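Local coordinates for cysteine synthase (Fusobacterium nucleatum subsp. nucleatum strain ATCC 25586, PDB 5XEM), which is a pyridoxal-phosphate-dependent enzyme that produces hydrogen sulfide and probably also makes L-cysteine from O-acetyl-L-serine and sulfide, at residues S209-K214 with G230-V235; Q223-S228 with G272-A277; L107-A110 with E114-L117. One frame throughout, in Å; residues are numbered along the deposited sequence.

Overall arrangement
Along the chain from the N terminus, contact 3 comes first and is the most local: a tight turn leads from helix 103-110 into strand 114-118, an outermost strand, within this chain, of the parallel sheet. Contact 1 starts just after strand 200-206, and its loop closes when 230-235 returns to 209-214. Before it closes, 223-228 has opened contact 2, which is completed only at 272-277 on helix 269-284, so contacts 1 and 2 cross. They also touch, because M227 packs on L211, L212 and P233. Together they tie the loop lining the ligand pocket to the larger, mixed sheet and its helices, whereas contact 3 stands apart, its centre about 23 Å from that of contact 2.

Contact 1. Residues S209-K214 with G230-V235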
ATOM      1  N   SER A 209      20.606 -15.388 -12.574  1.00 11.82           N
ATOM      2  CA  SER A 209      21.527 -14.315 -12.907  1.00 11.61           C
ATOM      3  C   SER A 209      22.551 -14.125 -11.804  1.00 12.03           C
ATOM      4  O   SER A 209      22.613 -13.068 -11.158  1.00 12.64           O
ATOM      5  CB  SER A 209      20.791 -13.020 -13.198  1.00 11.93           C
ATOM      6  OG  SER A 209      21.668 -12.137 -13.892  1.00 12.18           O
ATOM      7  N   PRO A 210      23.431 -15.119 -11.648  1.00 12.48           N
ATOM      8  CA  PRO A 210      24.295 -15.241 -10.504  1.00 12.03           C
ATOM      9  C   PRO A 210      25.617 -14.506 -10.688  1.00 12.58           C
ATOM     10  O   PRO A 210      26.705 -15.131 -10.638  1.00 12.92           O
ATOM     11  CB  PRO A 210      24.484 -16.733 -10.431  1.00 12.21           C
ATOM     12  CG  PRO A 210      24.602 -17.123 -11.855  1.00 12.38           C
ATOM     13  CD  PRO A 210      23.624 -16.257 -12.570  1.00 12.43           C
ATOM     14  N   LEU A 211      25.532 -13.185 -10.822  1.00 12.35           N
ATOM     15  CA  LEU A 211      26.712 -12.382 -11.103  1.00 13.12           C
ATOM     16  C   LEU A 211      27.748 -12.468  -9.985  1.00 13.69           C
ATOM     17  O   LEU A 211      28.949 -12.654 -10.268  1.00 13.39           O
ATOM     18  CB  LEU A 211      26.358 -10.912 -11.404  1.00 13.29           C
ATOM     19  CG  LEU A 211      27.533  -9.990 -11.719  1.00 13.13           C
ATOM     20  CD1 LEU A 211      28.358 -10.559 -12.862  1.00 13.25           C
ATOM     21  CD2 LEU A 211      27.061  -8.564 -12.047  1.00 13.54           C
ATOM     22  N   LEU A 212      27.300 -12.290  -8.753  1.00 13.58           N
ATOM     23  CA  LEU A 212      28.199 -12.247  -7.596  1.00 14.89           C
ATOM     24  C   LEU A 212      28.773 -13.617  -7.293  1.00 15.83           C
ATOM     25  O   LEU A 212      29.949 -13.730  -6.864  1.00 18.43           O
ATOM     26  CB  LEU A 212      27.469 -11.730  -6.346  1.00 14.00           C
ATOM     27  CG  LEU A 212      26.841 -10.319  -6.430  1.00 14.65           C
ATOM     28  CD1 LEU A 212      26.166  -9.948  -5.112  1.00 14.06           C
ATOM     29  CD2 LEU A 212      27.893  -9.291  -6.794  1.00 14.25           C
ATOM     30  N   SER A 213      27.973 -14.660  -7.485  1.00 15.75           N
ATOM     31  CA  SER A 213      28.348 -15.994  -7.021  1.00 16.98           C
ATOM     32  C   SER A 213      29.046 -16.789  -8.114  1.00 18.34           C
ATOM     33  O   SER A 213      29.890 -17.608  -7.806  1.00 18.56           O
ATOM     34  CB  SER A 213      27.148 -16.768  -6.455  1.00 15.97           C
ATOM     35  OG  SER A 213      26.106 -16.930  -7.409  1.00 15.41           O
ATOM     36  N   LYS A 214      28.707 -16.538  -9.378  1.00 18.08           N
ATOM     37  CA  LYS A 214      29.318 -17.274 -10.502  1.00 18.92           C
ATOM     38  C   LYS A 214      29.891 -16.453 -11.624  1.00 18.43           C
ATOM     39  O   LYS A 214      30.472 -17.024 -12.541  1.00 20.00           O
ATOM     40  CB  LYS A 214      28.329 -18.283 -11.082  1.00 19.98           C
ATOM     41  CG  LYS A 214      27.823 -19.296 -10.066  1.00 21.45           C
ATOM     42  CD  LYS A 214      26.946 -20.340 -10.732  1.00 23.90           C
ATOM     43  CE  LYS A 214      26.603 -21.493  -9.802  1.00 26.94           C
ATOM     44  NZ  LYS A 214      26.378 -22.715 -10.630  1.00 29.30           N
ATOM     45  N   GLY A 230      25.917  -3.940 -16.552  1.00 20.23           N
ATOM     46  CA  GLY A 230      27.200  -4.282 -17.196  1.00 21.18           C
ATOM     47  C   GLY A 230      28.345  -4.448 -16.222  1.00 22.91           C
ATOM     48  O   GLY A 230      29.521  -4.389 -16.608  1.00 25.29           O
ATOM     49  N   GLY A 231      28.017  -4.671 -14.958  1.00 20.18           N
ATOM     50  CA  GLY A 231      29.030  -4.877 -13.928  1.00 19.72           C
ATOM     51  C   GLY A 231      28.373  -4.726 -12.574  1.00 18.79           C
ATOM     52  O   GLY A 231      27.153  -4.483 -12.493  1.00 18.92           O
ATOM     53  N   ILE A 232      29.164  -4.868 -11.519  1.00 17.10           N
ATOM     54  CA  ILE A 232      28.664  -4.705 -10.159  1.00 17.38           C
ATOM     55  C   ILE A 232      28.542  -3.217  -9.803  1.00 17.15           C
ATOM     56  O   ILE A 232      29.484  -2.465  -9.974  1.00 17.36           O
ATOM     57  CB  ILE A 232      29.574  -5.442  -9.146  1.00 18.57           C
ATOM     58  CG1 ILE A 232      29.615  -6.937  -9.469  1.00 18.50           C
ATOM     59  CG2 ILE A 232      29.085  -5.239  -7.719  1.00 17.32           C
ATOM     60  CD1 ILE A 232      30.668  -7.702  -8.702  1.00 20.37           C
ATOM     61  N   PRO A 233      27.364  -2.771  -9.330  1.00 15.61           N
ATOM     62  CA  PRO A 233      27.217  -1.334  -9.026  1.00 14.90           C
ATOM     63  C   PRO A 233      28.169  -0.835  -7.944  1.00 14.44           C
ATOM     64  O   PRO A 233      28.509  -1.579  -7.057  1.00 14.11           O
ATOM     65  CB  PRO A 233      25.756  -1.211  -8.560  1.00 14.98           C
ATOM     66  CG  PRO A 233      25.091  -2.454  -9.079  1.00 15.21           C
ATOM     67  CD  PRO A 233      26.142  -3.525  -9.020  1.00 15.34           C
ATOM     68  N   ALA A 234      28.596   0.428  -8.043  1.00 14.39           N
ATOM     69  CA  ALA A 234      29.526   1.029  -7.095  1.00 14.42           C
ATOM     70  C   ALA A 234      29.003   1.016  -5.667  1.00 14.75           C
ATOM     71  O   ALA A 234      29.781   0.943  -4.713  1.00 15.16           O
ATOM     72  CB  ALA A 234      29.824   2.475  -7.520  1.00 15.00           C
ATOM     73  N   VAL A 235      27.685   1.086  -5.495  1.00 13.95           N
ATOM     74  CA  VAL A 235      27.105   1.110  -4.151  1.00 13.08           C
ATOM     75  C   VAL A 235      26.991  -0.243  -3.449  1.00 13.62           C
ATOM     76  O   VAL A 235      26.641  -0.282  -2.285  1.00 13.31           O
ATOM     77  CB  VAL A 235      25.721   1.816  -4.116  1.00 12.68           C
ATOM     78  CG1 VAL A 235      25.896   3.286  -4.496  1.00 12.07           C
ATOM     79  CG2 VAL A 235      24.726   1.113  -5.039  1.00 11.92           C
TER
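Two leucines on the short helix 211-214 meet the single branched side chain of I232, and the contact between them is purely apolar. L212 reaches in with its CD2, which sits 3.7 Å from CD1 of I232. The neighbouring L211 touches further back along the same arm, its CD2 lying 4.0 Å from I232 CG1. With its CG placed opposite the backbone N (chi1 -180°), L211 also brings CD2 against the extended backbone before the isoleucine, 4.1 Å from G231 C. Glycine suits that spot by its backbone alone, since phi 165° with psi near 180° is readily reached only by this residue. I232 contributes a long arm rather than a broad face: CG1 lies beside its own backbone N, and the nearly straight chain carries CD1 on to L212.

Polar groups act on the helix itself. P210, at the N-cap position and the centre of an inverse gamma turn, starts the helix, and its O accepts K214 N at 2.8 Å. The carboxylate of E205, on strand 200-206, is hydrogen-bonded to both L212 N and S213 OG, and its negative charge would suit the positive end of the helix. S209 OG bonds G218 N in the following loop.

The contact lies at the surface, where the helix following strand 200-206 meets the loop leading to strand 245-247. M227 of that loop packs on both leucines and on P233, while V235 rests on the start of helix 151-167.

Contact 2. Residues Q223-S228 with G272-A277; sequences QGMGMS and GATFKA. With 85F ((2R)-2-azanyl-3-[(2R)-2-azanyl-3-oxidanyl-3-oxidanylidene-propyl]sulfanyl-propanoic acid), chain C; PLP (pyridoxal-5'-phosphate), chain D.
Three consecutive backbone carbonyls close on one nitrogen, NZ2 at the far end of the bound lanthionine. G224 O accepts it at 2.8 Å and G226 O at 2.9 Å, while the bond to M225 O is weak. Such a ring of oxygens suits an amino group, which would probably be protonated here. The lanthionine carboxylate is held by S228: OG bonds OH1 at 2.7 Å, and S228 N points almost straight at OH2, with an angle of 166° at the hydrogen. Chi1 of 65° sets this hydroxyl between backbone N and carbonyl carbon, close to its own amide, and OG also bonds M124 N.

The loop covers the cofactor as well. G224 O stands over the pyridine ring, 3.3 Å from PLP C4, and G224, at a positive phi, lies so close against the ring that its lack of a side chain fits the place. In this family, the fold type II pyridoxal-phosphate enzymes, the cofactor lies in a cleft between two domains; here it is joined to lanthionine as a Schiff base.

M225 links this loop to helix 269-284. Its CG lies above the ring plane but out beyond the C6 edge, 3.9 Å from PLP C6. An extended chi2 of 170° carries SD across to the helix, 4.2 Å from A273 CB and 4.1 Å from T274 OG1, by packing alone; the bend at chi3 comes after it and sets only CE. The small A273 leaves room for the thioether and also touches A252 and C247. T274 OG1 is hydrogen-bonded back to S270 O, within the same helix; S270 OG, in turn, bonds the cofactor.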
ATOM      1  N   GLN A 223      11.695  -9.519 -10.298  1.00 13.55           N
ATOM      2  CA  GLN A 223      11.703  -8.098 -10.655  1.00 14.32           C
ATOM      3  C   GLN A 223      12.307  -7.210  -9.584  1.00 13.77           C
ATOM      4  O   GLN A 223      11.948  -7.322  -8.408  1.00 13.57           O
ATOM      5  CB  GLN A 223      10.285  -7.625 -10.998  1.00 15.66           C
ATOM      6  CG  GLN A 223       9.658  -8.342 -12.170  1.00 17.24           C
ATOM      7  CD  GLN A 223       8.300  -7.762 -12.569  1.00 18.76           C
ATOM      8  OE1 GLN A 223       8.105  -6.527 -12.579  1.00 22.07           O
ATOM      9  NE2 GLN A 223       7.356  -8.649 -12.922  1.00 19.70           N
ATOM     10  N   GLY A 224      13.215  -6.308  -9.989  1.00 13.07           N
ATOM     11  CA  GLY A 224      13.896  -5.424  -9.040  1.00 13.49           C
ATOM     12  C   GLY A 224      15.260  -5.970  -8.626  1.00 13.95           C
ATOM     13  O   GLY A 224      16.228  -5.208  -8.389  1.00 14.70           O
ATOM     14  N   MET A 225      15.375  -7.287  -8.550  1.00 12.69           N
ATOM     15  CA  MET A 225      16.685  -7.866  -8.191  1.00 12.34           C
ATOM     16  C   MET A 225      17.508  -8.106  -9.473  1.00 11.61           C
ATOM     17  O   MET A 225      17.022  -7.905 -10.590  1.00 11.77           O
ATOM     18  CB  MET A 225      16.496  -9.140  -7.383  1.00 12.84           C
ATOM     19  CG  MET A 225      16.304  -8.883  -5.900  1.00 13.06           C
ATOM     20  SD  MET A 225      15.811 -10.318  -4.937  1.00 13.70           S
ATOM     21  CE  MET A 225      17.202 -11.424  -5.320  1.00 13.24           C
ATOM     22  N   GLY A 226      18.753  -8.517  -9.300  1.00 12.10           N
ATOM     23  CA  GLY A 226      19.651  -8.781 -10.399  1.00 12.09           C
ATOM     24  C   GLY A 226      20.437  -7.538 -10.760  1.00 12.55           C
ATOM     25  O   GLY A 226      20.028  -6.422 -10.461  1.00 12.50           O
ATOM     26  N   MET A 227      21.553  -7.748 -11.437  1.00 12.70           N
ATOM     27  CA  MET A 227      22.499  -6.682 -11.784  1.00 13.35           C
ATOM     28  C   MET A 227      22.726  -6.704 -13.276  1.00 14.50           C
ATOM     29  O   MET A 227      23.403  -7.597 -13.771  1.00 14.92           O
ATOM     30  CB  MET A 227      23.803  -6.953 -11.059  1.00 13.38           C
ATOM     31  CG  MET A 227      23.690  -6.603  -9.585  1.00 13.13           C
ATOM     32  SD  MET A 227      25.145  -7.094  -8.631  1.00 14.34           S
ATOM     33  CE  MET A 227      24.628  -6.672  -6.973  1.00 13.20           C
ATOM     34  N   SER A 228      22.140  -5.745 -13.990  1.00 14.79           N
ATOM     35  CA  SER A 228      22.188  -5.739 -15.460  1.00 14.56           C
ATOM     36  C   SER A 228      22.718  -4.454 -16.092  1.00 14.58           C
ATOM     37  O   SER A 228      22.438  -4.167 -17.283  1.00 14.97           O
ATOM     38  CB  SER A 228      20.820  -6.107 -16.051  1.00 14.99           C
ATOM     39  OG  SER A 228      19.794  -5.163 -15.777  1.00 14.45           O
ATOM     40  N   GLY A 272       9.532 -12.720  -1.907  1.00  9.81           N
ATOM     41  CA  GLY A 272       9.485 -14.183  -1.977  1.00 10.37           C
ATOM     42  C   GLY A 272      10.877 -14.782  -2.110  1.00 11.03           C
ATOM     43  O   GLY A 272      11.208 -15.746  -1.427  1.00 11.72           O
ATOM     44  N   ALA A 273      11.690 -14.186  -2.961  1.00 11.07           N
ATOM     45  CA  ALA A 273      13.077 -14.651  -3.181  1.00 11.71           C
ATOM     46  C   ALA A 273      13.928 -14.552  -1.926  1.00 12.72           C
ATOM     47  O   ALA A 273      14.607 -15.530  -1.537  1.00 12.69           O
ATOM     48  CB  ALA A 273      13.694 -13.874  -4.331  1.00 11.13           C
ATOM     49  N   THR A 274      13.887 -13.380  -1.278  1.00 12.98           N
ATOM     50  CA  THR A 274      14.683 -13.097  -0.091  1.00 13.32           C
ATOM     51  C   THR A 274      14.233 -13.935   1.102  1.00 13.84           C
ATOM     52  O   THR A 274      15.063 -14.502   1.845  1.00 13.24           O
ATOM     53  CB  THR A 274      14.643 -11.588   0.242  1.00 13.03           C
ATOM     54  OG1 THR A 274      15.050 -10.862  -0.915  1.00 13.42           O
ATOM     55  CG2 THR A 274      15.540 -11.244   1.424  1.00 12.03           C
ATOM     56  N   PHE A 275      12.918 -14.080   1.232  1.00 14.31           N
ATOM     57  CA  PHE A 275      12.351 -14.874   2.287  1.00 14.93           C
ATOM     58  C   PHE A 275      12.684 -16.352   2.073  1.00 14.23           C
ATOM     59  O   PHE A 275      13.002 -17.051   3.012  1.00 14.51           O
ATOM     60  CB  PHE A 275      10.831 -14.695   2.390  1.00 15.47           C
ATOM     61  CG  PHE A 275      10.257 -15.317   3.612  1.00 16.58           C
ATOM     62  CD1 PHE A 275      10.362 -14.676   4.832  1.00 17.93           C
ATOM     63  CD2 PHE A 275       9.658 -16.565   3.557  1.00 18.47           C
ATOM     64  CE1 PHE A 275       9.855 -15.261   5.967  1.00 19.04           C
ATOM     65  CE2 PHE A 275       9.153 -17.165   4.700  1.00 18.31           C
ATOM     66  CZ  PHE A 275       9.251 -16.506   5.905  1.00 17.96           C
ATOM     67  N   LYS A 276      12.643 -16.818   0.839  1.00 14.96           N
ATOM     68  CA  LYS A 276      12.975 -18.219   0.551  1.00 15.62           C
ATOM     69  C   LYS A 276      14.444 -18.493   0.894  1.00 15.71           C
ATOM     70  O   LYS A 276      14.774 -19.513   1.513  1.00 15.25           O
ATOM     71  CB  LYS A 276      12.659 -18.537  -0.912  1.00 17.08           C
ATOM     72  CG  LYS A 276      13.254 -19.831  -1.429  1.00 18.48           C
ATOM     73  CD  LYS A 276      12.734 -21.064  -0.720  1.00 20.22           C
ATOM     74  CE  LYS A 276      13.316 -22.304  -1.399  1.00 22.93           C
ATOM     75  NZ  LYS A 276      13.405 -23.428  -0.428  1.00 24.86           N
ATOM     76  N   ALA A 277      15.317 -17.566   0.524  1.00 16.08           N
ATOM     77  CA  ALA A 277      16.738 -17.678   0.844  1.00 15.95           C
ATOM     78  C   ALA A 277      16.926 -17.681   2.357  1.00 16.48           C
ATOM     79  O   ALA A 277      17.794 -18.402   2.891  1.00 16.13           O
ATOM     80  CB  ALA A 277      17.516 -16.536   0.217  1.00 16.28           C
TER
HETATM   81  N   85F C 501      15.092  -1.972  -7.734  1.00 14.23           N
HETATM   82  CA  85F C 501      15.783  -0.893  -8.472  1.00 13.70           C
HETATM   83  CB  85F C 501      16.631  -1.482  -9.620  1.00 15.71           C
HETATM   84  SG  85F C 501      18.068  -2.374  -9.076  1.00 18.25           S
HETATM   85  CD  85F C 501      18.962  -2.858 -10.569  1.00 16.79           C
HETATM   86  CE  85F C 501      18.172  -3.788 -11.528  1.00 16.87           C
HETATM   87  NZ2 85F C 501      17.586  -4.933 -10.817  1.00 16.00           N
HETATM   88  CZ1 85F C 501      19.173  -4.319 -12.590  1.00 17.16           C
HETATM   89  OH1 85F C 501      18.736  -5.243 -13.340  1.00 16.22           O
HETATM   90  OH2 85F C 501      20.343  -3.849 -12.665  1.00 15.94           O
HETATM   91  C   85F C 501      14.795   0.111  -9.026  1.00 13.13           C
HETATM   92  OXT 85F C 501      13.697   0.195  -8.454  1.00 11.94           O
HETATM   93  O   85F C 501      15.170   0.820  -9.993  1.00 13.72           O
HETATM   94  N1  PLP D 502      13.387  -5.672  -4.799  1.00 11.63           N
HETATM   95  C2  PLP D 502      12.721  -4.772  -5.539  1.00 12.08           C
HETATM   96  C2A PLP D 502      11.213  -4.923  -5.744  1.00 11.06           C
HETATM   97  C3  PLP D 502      13.385  -3.673  -6.113  1.00 11.97           C
HETATM   98  O3  PLP D 502      12.687  -2.768  -6.843  1.00 13.45           O
HETATM   99  C4  PLP D 502      14.756  -3.517  -5.929  1.00 12.28           C
HETATM  100  C4A PLP D 502      15.515  -2.348  -6.535  1.00 12.57           C
HETATM  101  C5  PLP D 502      15.418  -4.473  -5.147  1.00 11.95           C
HETATM  102  C6  PLP D 502      14.699  -5.530  -4.592  1.00 12.23           C
HETATM  103  C5A PLP D 502      16.903  -4.408  -4.861  1.00 12.28           C
HETATM  104  O4P PLP D 502      17.190  -3.300  -3.934  1.00 11.96           O
HETATM  105  P   PLP D 502      18.603  -2.500  -3.930  1.00 12.45           P
HETATM  106  O1P PLP D 502      18.669  -1.673  -2.770  1.00 12.50           O
HETATM  107  O2P PLP D 502      18.610  -1.798  -5.199  1.00 13.12           O
HETATM  108  O3P PLP D 502      19.620  -3.584  -3.988  1.00 11.05           O

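Contact 3. Residues L107-A110 with E114-L117; sequences LMRA and EVIL
V115 packs its side chain against M108 and R109, just after E114 has led the chain into strand 114-118 with its CA 6.5 Å from that of R109. The side chain of E114 points away from the helix, and its carboxylate forms a long, weak ion pair with K93.

V115 points toward the helix, and its CG2 packs against two successive residues there, 3.9 Å from M108 CB and 4.1 Å from R109 CG. With CG1 opposite the backbone N (chi1 178°), CG2 is left as the branch facing the helix; a compact beta-branched residue suits both the strand and this close packing. R109, crossing V115 at about a right angle, is extended from CG to NE, and this length carries its guanidinium out along the strand. There a water accepts from R109 NE at 2.7 Å and from V115 N at 2.9 Å, so the amide of V115 has a partner. R109 NH2 comes no closer than 4.1 Å to V115 O, which lies near the guanidinium plane.

This is the return half of a beta-alpha-beta unit: strand 92-97, helix 103-110 and strand 114-118, its two strands lying side by side and parallel. M108 is buried against I94 and M96 of the first strand, and its O bonds T113 OG1 in the turn. A110 O is hydrogen-bonded to S260 OG of the second subunit.

I116 turns to the other face of the sheet, onto K130 and L134 of helix 123-136, while its backbone pairs with I94 and M96. L117 brings its side chain back to I105 of helix 103-110.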
ATOM      1  N   LEU A 107       1.635   3.436 -12.517  1.00 20.33           N
ATOM      2  CA  LEU A 107       1.842   4.043 -11.221  1.00 20.29           C
ATOM      3  C   LEU A 107       2.632   5.300 -11.445  1.00 19.45           C
ATOM      4  O   LEU A 107       2.254   6.338 -10.953  1.00 18.36           O
ATOM      5  CB  LEU A 107       2.590   3.112 -10.250  1.00 21.38           C
ATOM      6  CG  LEU A 107       1.762   2.008  -9.597  1.00 23.05           C
ATOM      7  CD1 LEU A 107       2.662   0.904  -9.039  1.00 23.77           C
ATOM      8  CD2 LEU A 107       0.867   2.585  -8.510  1.00 23.87           C
ATOM      9  N   MET A 108       3.723   5.203 -12.214  1.00 18.60           N
ATOM     10  CA  MET A 108       4.580   6.355 -12.434  1.00 18.63           C
ATOM     11  C   MET A 108       3.868   7.488 -13.141  1.00 16.87           C
ATOM     12  O   MET A 108       3.974   8.642 -12.707  1.00 16.25           O
ATOM     13  CB  MET A 108       5.896   5.986 -13.152  1.00 20.13           C
ATOM     14  CG  MET A 108       6.957   5.560 -12.151  1.00 21.73           C
ATOM     15  SD  MET A 108       8.454   5.031 -12.984  1.00 25.94           S
ATOM     16  CE  MET A 108       7.963   3.390 -13.484  1.00 25.90           C
ATOM     17  N   ARG A 109       3.137   7.181 -14.204  1.00 17.01           N
ATOM     18  CA  ARG A 109       2.377   8.226 -14.879  1.00 16.68           C
ATOM     19  C   ARG A 109       1.285   8.859 -13.992  1.00 15.17           C
ATOM     20  O   ARG A 109       1.031  10.045 -14.132  1.00 14.71           O
ATOM     21  CB  ARG A 109       1.770   7.727 -16.175  1.00 19.03           C
ATOM     22  CG  ARG A 109       2.789   7.583 -17.268  1.00 21.11           C
ATOM     23  CD  ARG A 109       2.155   6.929 -18.462  1.00 24.93           C
ATOM     24  NE  ARG A 109       3.129   6.743 -19.529  1.00 29.58           N
ATOM     25  CZ  ARG A 109       2.922   6.012 -20.621  1.00 31.86           C
ATOM     26  NH1 ARG A 109       1.763   5.371 -20.798  1.00 35.29           N
ATOM     27  NH2 ARG A 109       3.870   5.912 -21.532  1.00 33.78           N
ATOM     28  N   ALA A 110       0.683   8.101 -13.074  1.00 14.79           N
ATOM     29  CA  ALA A 110      -0.336   8.676 -12.137  1.00 14.61           C
ATOM     30  C   ALA A 110       0.235   9.859 -11.329  1.00 14.29           C
ATOM     31  O   ALA A 110      -0.482  10.804 -10.985  1.00 13.96           O
ATOM     32  CB  ALA A 110      -0.850   7.614 -11.187  1.00 14.78           C
ATOM     33  N   GLU A 114       7.016  11.400 -16.856  1.00 17.52           N
ATOM     34  CA  GLU A 114       7.190  10.964 -18.242  1.00 18.60           C
ATOM     35  C   GLU A 114       8.045   9.698 -18.271  1.00 18.86           C
ATOM     36  O   GLU A 114       9.159   9.700 -17.753  1.00 16.54           O
ATOM     37  CB  GLU A 114       7.857  12.049 -19.090  1.00 20.20           C
ATOM     38  CG  GLU A 114       7.950  11.655 -20.560  1.00 21.29           C
ATOM     39  CD  GLU A 114       8.825  12.587 -21.370  1.00 24.30           C
ATOM     40  OE1 GLU A 114       9.019  13.750 -20.962  1.00 23.43           O
ATOM     41  OE2 GLU A 114       9.314  12.158 -22.437  1.00 26.74           O
ATOM     42  N   VAL A 115       7.525   8.623 -18.881  1.00 18.40           N
ATOM     43  CA  VAL A 115       8.151   7.299 -18.840  1.00 19.09           C
ATOM     44  C   VAL A 115       8.629   6.955 -20.253  1.00 20.71           C
ATOM     45  O   VAL A 115       7.855   7.020 -21.198  1.00 22.34           O
ATOM     46  CB  VAL A 115       7.202   6.209 -18.303  1.00 20.28           C
ATOM     47  CG1 VAL A 115       7.873   4.826 -18.329  1.00 20.31           C
ATOM     48  CG2 VAL A 115       6.741   6.541 -16.878  1.00 19.55           C
ATOM     49  N   ILE A 116       9.919   6.652 -20.388  1.00 18.96           N
ATOM     50  CA  ILE A 116      10.555   6.302 -21.663  1.00 20.81           C
ATOM     51  C   ILE A 116      11.042   4.861 -21.519  1.00 20.41           C
ATOM     52  O   ILE A 116      11.659   4.505 -20.499  1.00 17.86           O
ATOM     53  CB  ILE A 116      11.744   7.229 -21.947  1.00 22.22           C
ATOM     54  CG1 ILE A 116      11.240   8.646 -22.212  1.00 22.45           C
ATOM     55  CG2 ILE A 116      12.564   6.721 -23.129  1.00 23.71           C
ATOM     56  CD1 ILE A 116      12.213   9.717 -21.839  1.00 24.01           C
ATOM     57  N   LEU A 117      10.748   4.028 -22.514  1.00 20.37           N
ATOM     58  CA  LEU A 117      11.014   2.605 -22.407  1.00 21.66           C
ATOM     59  C   LEU A 117      12.178   2.207 -23.288  1.00 21.46           C
ATOM     60  O   LEU A 117      12.340   2.754 -24.365  1.00 22.46           O
ATOM     61  CB  LEU A 117       9.797   1.785 -22.843  1.00 23.44           C
ATOM     62  CG  LEU A 117       8.507   2.038 -22.066  1.00 23.86           C
ATOM     63  CD1 LEU A 117       7.356   1.257 -22.710  1.00 27.27           C
ATOM     64  CD2 LEU A 117       8.683   1.654 -20.606  1.00 24.92           C
TER
HETATM   65  O   HOH W   1       4.886   8.759 -20.098  1.00 23.46           O